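Local coordinates for protein copper-containing nitrite reductase (Thermus scotoductus, PDB 6HBE) that probably reduces nitrite to nitric oxide at a copper centre, taking electrons from cytochrome c and working as a homotrimer, at residues 54-60 with 133-139; 81-86 with 101-107; 109-113 with 203-207. One frame throughout, in Å; residues are numbered along the deposited sequence. Where two conformers were deposited one is given.

Interaction 1 of 3, residues 54-60 with 133-139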
loop_
_atom_site.group_PDB
_atom_site.type_symbol
_atom_site.label_atom_id
_atom_site.label_comp_id
_atom_site.label_asym_id
_atom_site.label_seq_id
_atom_site.Cartn_x
_atom_site.Cartn_y
_atom_site.Cartn_z
ATOM N N MET C 54 -9.542 -12.750 24.148
ATOM C CA MET C 54 -8.187 -13.279 24.030
ATOM C C MET C 54 -8.115 -14.611 24.735
ATOM O O MET C 54 -8.490 -14.689 25.915
ATOM C CB MET C 54 -7.166 -12.298 24.650
ATOM C CG MET C 54 -5.721 -12.792 24.552
ATOM S SD MET C 54 -4.505 -11.681 25.322
ATOM C CE MET C 54 -4.729 -12.076 27.060
ATOM N N LEU C 55 -7.606 -15.642 24.042
ATOM C CA LEU C 55 -7.469 -17.001 24.578
ATOM C C LEU C 55 -6.019 -17.317 24.821
ATOM O O LEU C 55 -5.182 -17.044 23.960
ATOM C CB LEU C 55 -8.054 -18.022 23.587
ATOM C CG LEU C 55 -9.310 -17.610 22.816
ATOM C CD1 LEU C 55 -9.752 -18.729 21.855
ATOM C CD2 LEU C 55 -10.455 -17.196 23.727
ATOM N N VAL C 56 -5.686 -17.859 25.998
ATOM C CA VAL C 56 -4.312 -18.232 26.322
ATOM C C VAL C 56 -4.295 -19.665 26.847
ATOM O O VAL C 56 -5.022 -19.986 27.794
ATOM C CB VAL C 56 -3.701 -17.300 27.398
ATOM C CG1 VAL C 56 -2.278 -17.727 27.742
ATOM C CG2 VAL C 56 -3.732 -15.852 26.930
ATOM N N VAL C 57 -3.462 -20.502 26.237
ATOM C CA VAL C 57 -3.270 -21.891 26.635
ATOM C C VAL C 57 -1.794 -22.208 26.677
ATOM O O VAL C 57 -0.953 -21.366 26.310
ATOM C CB VAL C 57 -4.016 -22.881 25.701
ATOM C CG1 VAL C 57 -5.483 -22.477 25.553
ATOM C CG2 VAL C 57 -3.338 -22.990 24.329
ATOM N N GLU C 58 -1.478 -23.410 27.165
ATOM C CA GLU C 58 -0.113 -23.929 27.187
ATOM C C GLU C 58 0.091 -24.916 26.042
ATOM O O GLU C 58 -0.867 -25.585 25.627
ATOM C CB GLU C 58 0.195 -24.634 28.531
ATOM C CG GLU C 58 -0.032 -23.769 29.776
ATOM C CD GLU C 58 0.935 -22.586 29.927
ATOM O OE1 GLU C 58 0.480 -21.442 30.188
ATOM O OE2 GLU C 58 2.162 -22.774 29.809
ATOM N N GLU C 59 1.336 -25.001 25.553
ATOM C CA GLU C 59 1.744 -25.976 24.541
ATOM C C GLU C 59 1.395 -27.419 24.981
ATOM O O GLU C 59 1.699 -27.828 26.116
ATOM C CB GLU C 59 3.231 -25.868 24.238
ATOM C CG GLU C 59 3.737 -26.843 23.157
ATOM C CD GLU C 59 5.212 -26.711 22.829
ATOM O OE1 GLU C 59 5.898 -25.818 23.375
ATOM O OE2 GLU C 59 5.699 -27.522 22.015
ATOM N N GLY C 60 0.757 -28.163 24.088
ATOM C CA GLY C 60 0.288 -29.522 24.403
ATOM C C GLY C 60 -1.117 -29.612 24.991
ATOM O O GLY C 60 -1.642 -30.716 25.098
ATOM N N MET C 133 -6.970 -12.939 19.148
ATOM C CA MET C 133 -5.704 -13.648 19.403
ATOM C C MET C 133 -5.875 -14.911 20.261
ATOM O O MET C 133 -6.605 -14.894 21.264
ATOM C CB MET C 133 -4.725 -12.683 20.130
ATOM C CG MET C 133 -3.362 -13.239 20.584
ATOM S SD MET C 133 -2.379 -12.105 21.637
ATOM C CE MET C 133 -2.107 -10.687 20.550
ATOM N N ILE C 134 -5.132 -15.970 19.908
ATOM C CA ILE C 134 -4.912 -17.125 20.778
ATOM C C ILE C 134 -3.415 -17.313 20.915
ATOM O O ILE C 134 -2.693 -17.360 19.901
ATOM C CB ILE C 134 -5.634 -18.452 20.354
ATOM C CG1 ILE C 134 -5.194 -19.633 21.267
ATOM C CG2 ILE C 134 -5.368 -18.824 18.909
ATOM C CD1 ILE C 134 -6.084 -20.853 21.172
ATOM N N VAL C 135 -2.960 -17.353 22.172
ATOM C CA VAL C 135 -1.572 -17.562 22.539
ATOM C C VAL C 135 -1.361 -18.982 23.061
ATOM O O VAL C 135 -2.134 -19.456 23.926
ATOM C CB VAL C 135 -1.113 -16.589 23.661
ATOM C CG1 VAL C 135 0.340 -16.824 24.036
ATOM C CG2 VAL C 135 -1.319 -15.135 23.237
ATOM N N VAL C 136 -0.306 -19.612 22.563
ATOM C CA VAL C 136 0.178 -20.934 22.997
ATOM C C VAL C 136 1.559 -20.767 23.613
ATOM O O VAL C 136 2.554 -20.600 22.919
ATOM C CB VAL C 136 0.208 -21.961 21.828
ATOM C CG1 VAL C 136 0.636 -23.345 22.319
ATOM C CG2 VAL C 136 -1.146 -22.059 21.156
ATOM N N GLU C 137 1.616 -20.788 24.946
ATOM C CA GLU C 137 2.878 -20.564 25.672
ATOM C C GLU C 137 3.781 -21.785 25.547
ATOM O O GLU C 137 3.329 -22.888 25.872
ATOM C CB GLU C 137 2.630 -20.413 27.184
ATOM C CG GLU C 137 2.540 -19.024 27.730
ATOM C CD GLU C 137 3.696 -18.067 27.387
ATOM O OE1 GLU C 137 3.336 -16.993 26.950
ATOM O OE2 GLU C 137 4.905 -18.308 27.603
ATOM N N PRO C 138 5.055 -21.595 25.142
ATOM C CA PRO C 138 5.938 -22.736 24.916
ATOM C C PRO C 138 6.396 -23.424 26.200
ATOM O O PRO C 138 6.503 -22.779 27.251
ATOM C CB PRO C 138 7.153 -22.115 24.237
ATOM C CG PRO C 138 7.183 -20.704 24.735
ATOM C CD PRO C 138 5.742 -20.312 24.865
ATOM N N LYS C 139 6.693 -24.718 26.087
ATOM C CA LYS C 139 7.312 -25.451 27.173
ATOM C C LYS C 139 8.746 -24.969 27.333
ATOM O O LYS C 139 9.184 -24.769 28.439
ATOM C CB LYS C 139 7.305 -26.964 26.917
ATOM C CG LYS C 139 5.912 -27.583 26.865
ATOM C CD LYS C 139 5.794 -28.855 27.710
ATOM C CE LYS C 139 4.401 -29.466 27.599
ATOM N NZ LYS C 139 4.189 -30.173 26.301
HETATM O O HOH W 1 3.916 -24.091 28.395
#
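Five backbone hydrogen bonds join 54-60 and 133-139 as parallel neighbours in one sheet. Leu55 N donates to Met133 O (3.0 Å), Val135 N to Leu55 O (2.9 Å), Val57 N to Val135 O (2.9 Å), Glu137 N to Val57 O (3.0 Å) and Glu59 N to Glu137 O (2.9 Å). Bonds thus fan from Leu55 and Val57 to the residues before and after their opposites, as parallel pairing demands. Past the strands, the fully extended Glu59 reaches on to take Lys139 N at its OE1 (3.0 Å). Lys139 NZ adds only a weak bond to Glu59 O (3.4 Å). A water links Glu58 OE2 (2.6 Å) to Glu137 O (2.9 Å). Gly60 suits its place because its positive phi would press a CB against the preceding carbonyl.

Beta-branched valines and isoleucine favour the extended backbone, and apolar side chains give the faces their grip. On one face Leu55 CB lies 4.0 Å from Ile134 CG1, and Val57 CG2 lies 4.0 Å from Val136 CG2. On the other, Val56 CG2 is 4.3 Å from Val135 CB. At the N-terminal ends of the two segments the flexible methionines bring Met54 SD within 4.3 Å of Met133 SD.

The pair forms one margin of a cupredoxin sheet, with 55-58 outermost and 131-137 bonded on its far side to strand 109-114. Leu55 and Val57 face Phe24 of strand 21-36, inside the sandwich. Met54, Met133 and Val135 instead lean on Tyr157 of strand 154-163, and Glu137 OE1 bonds Tyr203 on strand 199-208.

Interaction 2 of 3, residues 81-86 with 101-107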
loop_
_atom_site.group_PDB
_atom_site.type_symbol
_atom_site.label_atom_id
_atom_site.label_comp_id
_atom_site.label_asym_id
_atom_site.label_seq_id
_atom_site.Cartn_x
_atom_site.Cartn_y
_atom_site.Cartn_z
ATOM N N ALA C 81 -3.962 -21.530 15.427
ATOM C CA ALA C 81 -3.281 -22.508 16.319
ATOM C C ALA C 81 -3.571 -23.981 16.028
ATOM O O ALA C 81 -2.840 -24.870 16.532
ATOM C CB ALA C 81 -3.634 -22.218 17.779
ATOM N N ALA C 82 -4.591 -24.252 15.225
ATOM C CA ALA C 82 -4.929 -25.635 14.831
ATOM C C ALA C 82 -4.220 -26.084 13.544
ATOM O O ALA C 82 -4.481 -25.503 12.483
ATOM C CB ALA C 82 -6.426 -25.730 14.632
ATOM N N ASN C 83 -3.342 -27.103 13.645
ATOM C CA ASN C 83 -2.742 -27.802 12.504
ATOM C C ASN C 83 -3.579 -29.078 12.187
ATOM O O ASN C 83 -3.090 -30.204 12.270
ATOM C CB ASN C 83 -1.263 -28.160 12.773
ATOM C CG ASN C 83 -0.547 -28.739 11.542
ATOM O OD1 ASN C 83 -0.715 -28.250 10.420
ATOM N ND2 ASN C 83 0.263 -29.774 11.750
ATOM N N THR C 84 -4.834 -28.856 11.818
ATOM C CA THR C 84 -5.765 -29.896 11.406
ATOM C C THR C 84 -6.951 -29.231 10.719
ATOM O O THR C 84 -7.158 -28.028 10.882
ATOM C CB THR C 84 -6.199 -30.823 12.604
ATOM O OG1 THR C 84 -6.936 -31.957 12.112
ATOM C CG2 THR C 84 -7.053 -30.075 13.613
ATOM N N GLN C 85 -7.696 -30.010 9.934
ATOM C CA GLN C 85 -8.880 -29.541 9.219
ATOM C C GLN C 85 -9.863 -28.776 10.115
ATOM O O GLN C 85 -10.247 -29.294 11.166
ATOM C CB GLN C 85 -9.599 -30.756 8.613
ATOM C CG GLN C 85 -11.006 -30.464 8.160
ATOM C CD GLN C 85 -11.034 -29.659 6.876
ATOM O OE1 GLN C 85 -11.970 -28.908 6.617
ATOM N NE2 GLN C 85 -9.991 -29.807 6.068
ATOM N N THR C 86 -10.262 -27.564 9.702
ATOM C CA THR C 86 -11.203 -26.741 10.469
ATOM C C THR C 86 -12.488 -26.358 9.742
ATOM O O THR C 86 -13.540 -26.337 10.380
ATOM C CB THR C 86 -10.571 -25.422 11.038
ATOM O OG1 THR C 86 -10.045 -24.599 9.963
ATOM C CG2 THR C 86 -9.506 -25.728 12.050
ATOM N N PHE C 101 -15.774 -28.111 18.698
ATOM C CA PHE C 101 -14.543 -28.579 18.045
ATOM C C PHE C 101 -13.363 -28.627 19.025
ATOM O O PHE C 101 -13.172 -27.718 19.838
ATOM C CB PHE C 101 -14.258 -27.649 16.844
ATOM C CG PHE C 101 -12.990 -27.972 16.086
ATOM C CD1 PHE C 101 -12.949 -29.035 15.187
ATOM C CD2 PHE C 101 -11.855 -27.189 16.240
ATOM C CE1 PHE C 101 -11.796 -29.328 14.474
ATOM C CE2 PHE C 101 -10.689 -27.472 15.523
ATOM C CZ PHE C 101 -10.656 -28.543 14.642
ATOM N N SER C 102 -12.562 -29.674 18.956
ATOM C CA SER C 102 -11.346 -29.773 19.750
ATOM C C SER C 102 -10.122 -30.005 18.878
ATOM O O SER C 102 -10.229 -30.677 17.857
ATOM C CB SER C 102 -11.461 -30.925 20.756
ATOM O OG SER C 102 -12.727 -30.865 21.384
ATOM N N PHE C 103 -8.976 -29.479 19.319
ATOM C CA PHE C 103 -7.664 -29.708 18.700
ATOM C C PHE C 103 -6.592 -29.651 19.763
ATOM O O PHE C 103 -6.832 -29.110 20.820
ATOM C CB PHE C 103 -7.370 -28.692 17.569
ATOM C CG PHE C 103 -7.270 -27.258 18.027
ATOM C CD1 PHE C 103 -8.407 -26.489 18.204
ATOM C CD2 PHE C 103 -6.025 -26.680 18.280
ATOM C CE1 PHE C 103 -8.319 -25.165 18.641
ATOM C CE2 PHE C 103 -5.923 -25.351 18.702
ATOM C CZ PHE C 103 -7.072 -24.596 18.883
ATOM N N THR C 104 -5.425 -30.228 19.495
ATOM C CA THR C 104 -4.272 -30.084 20.358
ATOM C C THR C 104 -3.384 -28.924 19.883
ATOM O O THR C 104 -3.121 -28.801 18.686
ATOM C CB THR C 104 -3.455 -31.394 20.390
ATOM O OG1 THR C 104 -4.328 -32.452 20.803
ATOM C CG2 THR C 104 -2.332 -31.322 21.383
ATOM N N ALA C 105 -2.928 -28.091 20.828
ATOM C CA ALA C 105 -2.014 -26.984 20.526
ATOM C C ALA C 105 -0.589 -27.486 20.422
ATOM O O ALA C 105 0.174 -27.430 21.385
ATOM C CB ALA C 105 -2.138 -25.892 21.590
ATOM N N ASP C 106 -0.230 -27.967 19.235
ATOM C CA ASP C 106 1.081 -28.590 18.980
ATOM C C ASP C 106 2.220 -27.615 18.707
ATOM O O ASP C 106 3.369 -28.021 18.705
ATOM C CB ASP C 106 0.988 -29.545 17.762
ATOM C CG ASP C 106 0.018 -30.711 17.978
ATOM O OD1 ASP C 106 -0.340 -31.000 19.133
ATOM O OD2 ASP C 106 -0.384 -31.343 16.981
ATOM N N PHE C 107 1.908 -26.350 18.428
ATOM C CA PHE C 107 2.912 -25.364 18.032
ATOM C C PHE C 107 2.835 -24.108 18.922
ATOM O O PHE C 107 1.766 -23.456 18.986
ATOM C CB PHE C 107 2.694 -24.952 16.559
ATOM C CG PHE C 107 3.053 -26.025 15.559
ATOM C CD1 PHE C 107 2.111 -26.984 15.186
ATOM C CD2 PHE C 107 4.323 -26.090 15.006
ATOM C CE1 PHE C 107 2.430 -27.970 14.265
ATOM C CE2 PHE C 107 4.654 -27.078 14.068
ATOM C CZ PHE C 107 3.699 -28.012 13.696
HETATM O O HOH W 2 -0.817 -24.790 18.462
HETATM O O HOH W 3 -1.294 -27.289 16.429
HETATM O O HOH W 4 0.559 -31.267 14.238
HETATM O O HOH W 5 -3.727 -29.036 15.889
#
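Residues 81-86 form an irregular loop, extended at Ala82, Thr84 and Gln85, whereas 101-104 are the end of a strand that gives way at Ala105 to an inverse gamma turn. The backbones stay apart: CA atoms are 6.2 Å apart for Ala82 and Phe103, and 8.5 Å for Thr86 and Phe101. Water fills the gap at the turn. One molecule joins Ala81 O (2.8 Å) to Phe107 N (3.1 Å), another Ala81 O (2.9 Å) to Asp106 N (3.1 Å), and a third Asn83 N (3.0 Å) to Thr104 O (2.9 Å).

In this cupredoxin domain, strand 98-104 is an outer strand of one sheet, while the loop leaves the other sheet just after His80, a ligand of the copper shared with His114. Contact between them therefore spans the sandwich, and aromatic rings fill the space. Phe103, with chi1 in p, lays its ring under the loop: Ala82 CB sits over its face as a CH-pi contact, 3.9 Å from the centroid, and Ala81 CB is 4.0 Å from CE2. Small alanines let the loop settle this closely. Thr84 CG2 meets the edge of Phe101 at CZ (4.0 Å). Thr86 CG2 is also 4.0 Å from Phe101 CZ. Asn83 ND2 reaches Asp106 OD2 through a water, 2.9 Å from each, while its OD1 accepts bonds from Ile221 N and Trp253 NE1 of the second subunit.

Interaction 3 of 3, residues 109-113 with 203-207; sequences GVFMY and YFLNV
Two cupredoxin domains meet here, sheet against sheet: 109-113 is a strand of the first domain and 203-207 a strand of the second. Build both extended, except that Val207 turns at phi -83°, psi -15°, and running in the same sense, their axes 7.4 Å apart at closest approach and crossing at -31°. That is too wide for backbone pairing, yet closer than the usual spacing of packed sheets; side chains fill the gap, some lying against the facing backbone. Set Val110 CA 6.8 Å from Tyr203 CA and Met112 CA 7.1 Å from Val207 CA. Gly109 (phi 147°, psi -160°) begins the first strand in a conformation that calls for glycine.

Val110 and Met112 project toward the other strand, as do Leu205 and Val207; Phe111 and Phe204 point away. The bumps interleave. Val110 (chi1 t) enters the hollow between Tyr203 and Leu205, its CG2 3.8 Å from CD2 at the edge of the Tyr203 ring and its CG1 4.1 Å from Leu205 CB. Leu205 (chi1 t, chi2 p) fills the dip between Val110 and Met112, its CD2 4.0 Å from Phe111 O. A long unbranched side chain suits Met112: with all three chi angles in t it stretches past Leu205 to Val207.

The seam lies beside a copper site. Met112 also packs on the copper ligand His80 and on His267 of the second subunit, consistent with the type 2 site of this family at the subunit interface. The hydroxyl of Tyr203 bonds Glu137 and Arg201. At the closest points, Leu205 CD2 sits 3.7 Å from Met112 CA, and Met112 CE touches Val207 CB at 3.7 Å.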
loop_
_atom_site.group_PDB
_atom_site.type_symbol
_atom_site.label_atom_id
_atom_site.label_comp_id
_atom_site.label_asym_id
_atom_site.label_seq_id
_atom_site.Cartn_x
_atom_site.Cartn_y
_atom_site.Cartn_z
ATOM N N GLY C 109 3.300 -20.190 20.131
ATOM C CA GLY C 109 3.341 -18.846 19.536
ATOM C C GLY C 109 2.094 -17.990 19.696
ATOM O O GLY C 109 1.253 -18.259 20.560
ATOM N N VAL C 110 1.975 -16.974 18.832
ATOM C CA VAL C 110 0.876 -15.999 18.847
ATOM C C VAL C 110 0.119 -16.142 17.526
ATOM O O VAL C 110 0.701 -15.895 16.444
ATOM C CB VAL C 110 1.419 -14.561 19.019
ATOM C CG1 VAL C 110 0.273 -13.535 18.948
ATOM C CG2 VAL C 110 2.159 -14.426 20.356
ATOM N N PHE C 111 -1.158 -16.541 17.614
ATOM C CA PHE C 111 -1.975 -16.923 16.461
ATOM C C PHE C 111 -3.223 -16.059 16.318
ATOM O O PHE C 111 -3.884 -15.724 17.306
ATOM C CB PHE C 111 -2.373 -18.390 16.552
ATOM C CG PHE C 111 -1.196 -19.322 16.565
ATOM C CD1 PHE C 111 -0.561 -19.677 15.367
ATOM C CD2 PHE C 111 -0.695 -19.802 17.757
ATOM C CE1 PHE C 111 0.553 -20.499 15.366
ATOM C CE2 PHE C 111 0.436 -20.632 17.779
ATOM C CZ PHE C 111 1.056 -20.983 16.587
ATOM N N MET C 112 -3.576 -15.737 15.077
ATOM C CA MET C 112 -4.861 -15.081 14.772
ATOM C C MET C 112 -6.019 -16.094 14.781
ATOM O O MET C 112 -5.841 -17.264 14.394
ATOM C CB MET C 112 -4.797 -14.424 13.380
ATOM C CG MET C 112 -5.935 -13.450 13.002
ATOM S SD MET C 112 -5.531 -12.648 11.420
ATOM C CE MET C 112 -7.027 -11.764 11.011
ATOM N N TYR C 113 -7.212 -15.630 15.166
ATOM C CA TYR C 113 -8.467 -16.312 14.818
ATOM C C TYR C 113 -9.388 -15.261 14.214
ATOM O O TYR C 113 -9.202 -14.068 14.470
ATOM C CB TYR C 113 -9.110 -17.068 16.035
ATOM C CG TYR C 113 -9.738 -16.194 17.110
ATOM C CD1 TYR C 113 -11.007 -15.617 16.911
ATOM C CD2 TYR C 113 -9.093 -15.953 18.326
ATOM C CE1 TYR C 113 -11.597 -14.835 17.878
ATOM C CE2 TYR C 113 -9.691 -15.149 19.303
ATOM C CZ TYR C 113 -10.938 -14.592 19.064
ATOM O OH TYR C 113 -11.574 -13.763 19.966
ATOM N N TYR C 203 3.349 -9.552 23.412
ATOM C CA TYR C 203 2.772 -10.521 22.472
ATOM C C TYR C 203 2.043 -9.657 21.433
ATOM O O TYR C 203 1.010 -9.054 21.753
ATOM C CB TYR C 203 1.811 -11.456 23.207
ATOM C CG TYR C 203 2.443 -12.333 24.300
ATOM C CD1 TYR C 203 2.742 -11.808 25.569
ATOM C CD2 TYR C 203 2.698 -13.680 24.076
ATOM C CE1 TYR C 203 3.297 -12.604 26.571
ATOM C CE2 TYR C 203 3.263 -14.496 25.066
ATOM C CZ TYR C 203 3.572 -13.943 26.313
ATOM O OH TYR C 203 4.118 -14.719 27.319
ATOM N N PHE C 204 2.584 -9.591 20.209
ATOM C CA PHE C 204 2.082 -8.663 19.168
ATOM C C PHE C 204 1.542 -9.421 17.962
ATOM O O PHE C 204 2.257 -10.259 17.406
ATOM C CB PHE C 204 3.214 -7.739 18.708
ATOM C CG PHE C 204 2.824 -6.812 17.566
ATOM C CD1 PHE C 204 1.783 -5.927 17.719
ATOM C CD2 PHE C 204 3.543 -6.793 16.379
ATOM C CE1 PHE C 204 1.412 -5.072 16.702
ATOM C CE2 PHE C 204 3.198 -5.901 15.361
ATOM C CZ PHE C 204 2.108 -5.065 15.523
ATOM N N LEU C 205 0.311 -9.098 17.534
ATOM C CA LEU C 205 -0.276 -9.661 16.322
ATOM C C LEU C 205 -0.793 -8.518 15.473
ATOM O O LEU C 205 -1.623 -7.723 15.929
ATOM C CB LEU C 205 -1.429 -10.623 16.679
ATOM C CG LEU C 205 -2.341 -11.146 15.548
ATOM C CD1 LEU C 205 -1.589 -12.000 14.574
ATOM C CD2 LEU C 205 -3.543 -11.910 16.064
ATOM N N ASN C 206 -0.329 -8.448 14.223
ATOM C CA ASN C 206 -0.906 -7.487 13.238
ATOM C C ASN C 206 -1.986 -8.246 12.487
ATOM O O ASN C 206 -1.651 -9.119 11.669
ATOM C CB ASN C 206 0.142 -6.951 12.221
ATOM C CG ASN C 206 -0.448 -5.969 11.221
ATOM O OD1 ASN C 206 -1.570 -5.451 11.404
ATOM N ND2 ASN C 206 0.295 -5.712 10.116
ATOM N N VAL C 207 -3.254 -7.919 12.705
ATOM C CA VAL C 207 -4.320 -8.611 11.955
ATOM C C VAL C 207 -4.538 -7.981 10.558
ATOM O O VAL C 207 -5.167 -8.579 9.703
ATOM C CB VAL C 207 -5.688 -8.708 12.673
ATOM C CG1 VAL C 207 -5.579 -9.326 14.052
ATOM C CG2 VAL C 207 -6.422 -7.389 12.712
#

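How the interactions relate
From the N terminus, 54-60 comes first, and interaction 1 closes a long loop when the chain returns at 133-139. Interaction 2 is nested inside that loop, closing a short one from 81-86 to 101-107 across the first domain's sandwich. Next comes 109-113, still within interaction 1, but its partner 203-207 lies beyond 133-139, so interaction 3 crosses interaction 1 and joins the first domain to the second. Gly60 N bonds Ala105 O (2.9 Å) between interactions 1 and 2; Phe111 N bonds Ile134 O (2.9 Å) and Tyr203 OH bonds Glu137 OE1 (2.4 Å) between 1 and 3. Interactions 2 and 3 both also touch the second subunit.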